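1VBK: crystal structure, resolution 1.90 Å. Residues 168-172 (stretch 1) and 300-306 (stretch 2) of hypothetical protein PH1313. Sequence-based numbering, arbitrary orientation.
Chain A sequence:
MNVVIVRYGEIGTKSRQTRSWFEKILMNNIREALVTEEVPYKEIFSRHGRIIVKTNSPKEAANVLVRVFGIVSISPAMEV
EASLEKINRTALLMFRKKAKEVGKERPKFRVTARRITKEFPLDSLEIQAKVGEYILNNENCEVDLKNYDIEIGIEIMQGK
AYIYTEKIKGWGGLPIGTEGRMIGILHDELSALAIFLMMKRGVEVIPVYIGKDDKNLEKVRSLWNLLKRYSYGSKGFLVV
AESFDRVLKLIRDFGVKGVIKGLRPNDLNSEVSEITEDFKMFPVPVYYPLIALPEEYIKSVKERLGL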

# COMPACT_ATOMS: atom_id res chain seq x y z
N ILE A 168 -8.46 -17.44 -28.53
CA ILE A 168 -8.98 -16.09 -28.31
C ILE A 168 -7.96 -15.19 -27.64
O ILE A 168 -7.41 -15.53 -26.60
CB ILE A 168 -10.25 -16.11 -27.43
CG1 ILE A 168 -11.26 -17.12 -27.99
CG2 ILE A 168 -10.87 -14.72 -27.37
CD1 ILE A 168 -12.48 -17.31 -27.11
N LYS A 169 -7.72 -14.03 -28.25
CA LYS A 169 -6.76 -13.07 -27.72
C LYS A 169 -7.31 -12.39 -26.46
O LYS A 169 -8.43 -11.87 -26.45
CB LYS A 169 -6.44 -12.03 -28.79
CG LYS A 169 -5.37 -11.01 -28.42
CD LYS A 169 -5.09 -10.07 -29.59
CE LYS A 169 -4.03 -9.03 -29.24
NZ LYS A 169 -3.76 -8.11 -30.38
N GLY A 170 -6.52 -12.42 -25.39
CA GLY A 170 -6.94 -11.78 -24.15
C GLY A 170 -6.52 -10.33 -24.19
O GLY A 170 -6.05 -9.85 -25.22
N TRP A 171 -6.67 -9.62 -23.08
CA TRP A 171 -6.29 -8.21 -23.04
C TRP A 171 -4.84 -8.01 -22.66
O TRP A 171 -4.32 -6.91 -22.76
CB TRP A 171 -7.16 -7.44 -22.04
CG TRP A 171 -8.39 -6.87 -22.65
CD1 TRP A 171 -9.62 -7.46 -22.74
CD2 TRP A 171 -8.51 -5.59 -23.28
NE1 TRP A 171 -10.50 -6.63 -23.39
CE2 TRP A 171 -9.84 -5.47 -23.73
CE3 TRP A 171 -7.62 -4.54 -23.51
CZ2 TRP A 171 -10.31 -4.34 -24.40
CZ3 TRP A 171 -8.08 -3.41 -24.18
CH2 TRP A 171 -9.41 -3.32 -24.61
N GLY A 172 -4.18 -9.08 -22.24
CA GLY A 172 -2.80 -8.96 -21.82
C GLY A 172 -2.80 -8.19 -20.51
O GLY A 172 -3.74 -8.32 -19.72
N SER A 300 -5.39 2.32 -29.50
CA SER A 300 -5.62 0.90 -29.71
C SER A 300 -6.62 0.37 -28.68
O SER A 300 -7.52 -0.41 -29.02
CB SER A 300 -4.31 0.12 -29.62
OG SER A 300 -3.83 0.07 -28.28
N VAL A 301 -6.47 0.78 -27.43
CA VAL A 301 -7.38 0.35 -26.38
C VAL A 301 -8.78 0.83 -26.68
O VAL A 301 -9.74 0.06 -26.64
CB VAL A 301 -6.95 0.88 -25.00
CG1 VAL A 301 -7.99 0.50 -23.95
CG2 VAL A 301 -5.59 0.32 -24.62
N LYS A 302 -8.91 2.12 -26.99
CA LYS A 302 -10.21 2.70 -27.30
C LYS A 302 -10.84 1.95 -28.48
O LYS A 302 -12.03 1.65 -28.48
CB LYS A 302 -10.05 4.18 -27.64
CG LYS A 302 -9.42 5.00 -26.52
CD LYS A 302 -9.17 6.45 -26.93
CE LYS A 302 -10.47 7.20 -27.16
NZ LYS A 302 -10.22 8.61 -27.55
N GLU A 303 -10.02 1.66 -29.49
CA GLU A 303 -10.49 0.95 -30.68
C GLU A 303 -11.05 -0.42 -30.33
O GLU A 303 -12.12 -0.79 -30.80
CB GLU A 303 -9.35 0.79 -31.68
CG GLU A 303 -9.74 0.02 -32.94
CD GLU A 303 -8.61 -0.08 -33.94
OE1 GLU A 303 -8.10 0.98 -34.37
OE2 GLU A 303 -8.23 -1.21 -34.31
N ARG A 304 -10.33 -1.17 -29.50
CA ARG A 304 -10.79 -2.50 -29.12
C ARG A 304 -12.08 -2.43 -28.30
O ARG A 304 -12.93 -3.30 -28.41
CB ARG A 304 -9.71 -3.24 -28.33
CG ARG A 304 -10.13 -4.64 -27.91
CD ARG A 304 -8.96 -5.49 -27.44
NE ARG A 304 -9.41 -6.79 -26.96
CZ ARG A 304 -8.62 -7.82 -26.69
NH1 ARG A 304 -7.30 -7.72 -26.86
NH2 ARG A 304 -9.14 -8.96 -26.27
N LEU A 305 -12.22 -1.38 -27.50
CA LEU A 305 -13.41 -1.22 -26.67
C LEU A 305 -14.57 -0.61 -27.46
O LEU A 305 -15.69 -0.54 -26.96
CB LEU A 305 -13.10 -0.34 -25.45
CG LEU A 305 -12.26 -0.93 -24.31
CD1 LEU A 305 -11.91 0.18 -23.33
CD2 LEU A 305 -13.04 -2.02 -23.59
N GLY A 306 -14.29 -0.17 -28.68
CA GLY A 306 -15.32 0.42 -29.51
C GLY A 306 -15.73 1.81 -29.05
O GLY A 306 -16.90 2.19 -29.14

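The contact is a small one, 301 Å² of buried surface summed over both sides, in which a single arginine near the end of a helix, R304, lies flat on the indole of W171 and at the same time hydrogen-bonds to the backbone carbonyls of K169 and G170, the two residues before W171.

The CA-to-CB bond of R304 points toward the other stretch, and the side chain is almost fully extended, with chi1, chi2 and chi3 all t. This reach matters because the backbones stay well apart: the nearest CA atoms, those of W171 and V301, are 9.3 Å from each other, so side chains must bridge the gap. The guanidinium of R304 stacks on W171 with centres 3.9 Å apart and planes inclined by 21°. R304 CZ sits 3.9 Å from the centroid of the five-membered ring of W171, made up of CG, CD1, NE1, CE2 and CD2, and only 5° off the ring normal, a cation-pi arrangement in which the positive charge faces the pi cloud. The aliphatic part of the same side chain covers the other half of the indole: R304 CD lies 3.6 Å from the centroid of the six-membered ring of W171, 17° off its normal, as a CH-pi contact. In the closest approach of the pair, W171 CE2, one of the two atoms shared by the rings, is 3.5 Å from R304 NE.

Stacking leaves the edge of the guanidinium free for hydrogen bonding, and the carbonyls of K169 and G170 lie there, near its plane. R304 NH2 donates to K169 O at 3.0 Å, and R304 NH1 donates to G170 O, also at 3.0 Å, with N-H...O angles of 140° and 147°. A weak additional bond runs from R304 NH2 to G170 O at 3.4 Å. Both acceptors are main-chain atoms, so these bonds do not depend on the side chain of K169, and G170 has none.

Two apolar contacts extend the packing of the indole. W171 CZ3 meets V301 CG1 at 3.9 Å, and W171 CZ2 meets L305 CD2 at 3.7 Å, both approaching the ring obliquely. The CA-to-CB bond of W171 points sideways, but chi1 of -90° and chi2 of 91° bring its ring nearer the helix. The helical bonds from R304 N to S300 O and from L305 N to V301 O, each 3.0 Å, belong to the last turns of the helix, where V301, R304 and L305 lie within little more than one turn, before G306 leaves helical geometry with positive phi in a Schellman motif.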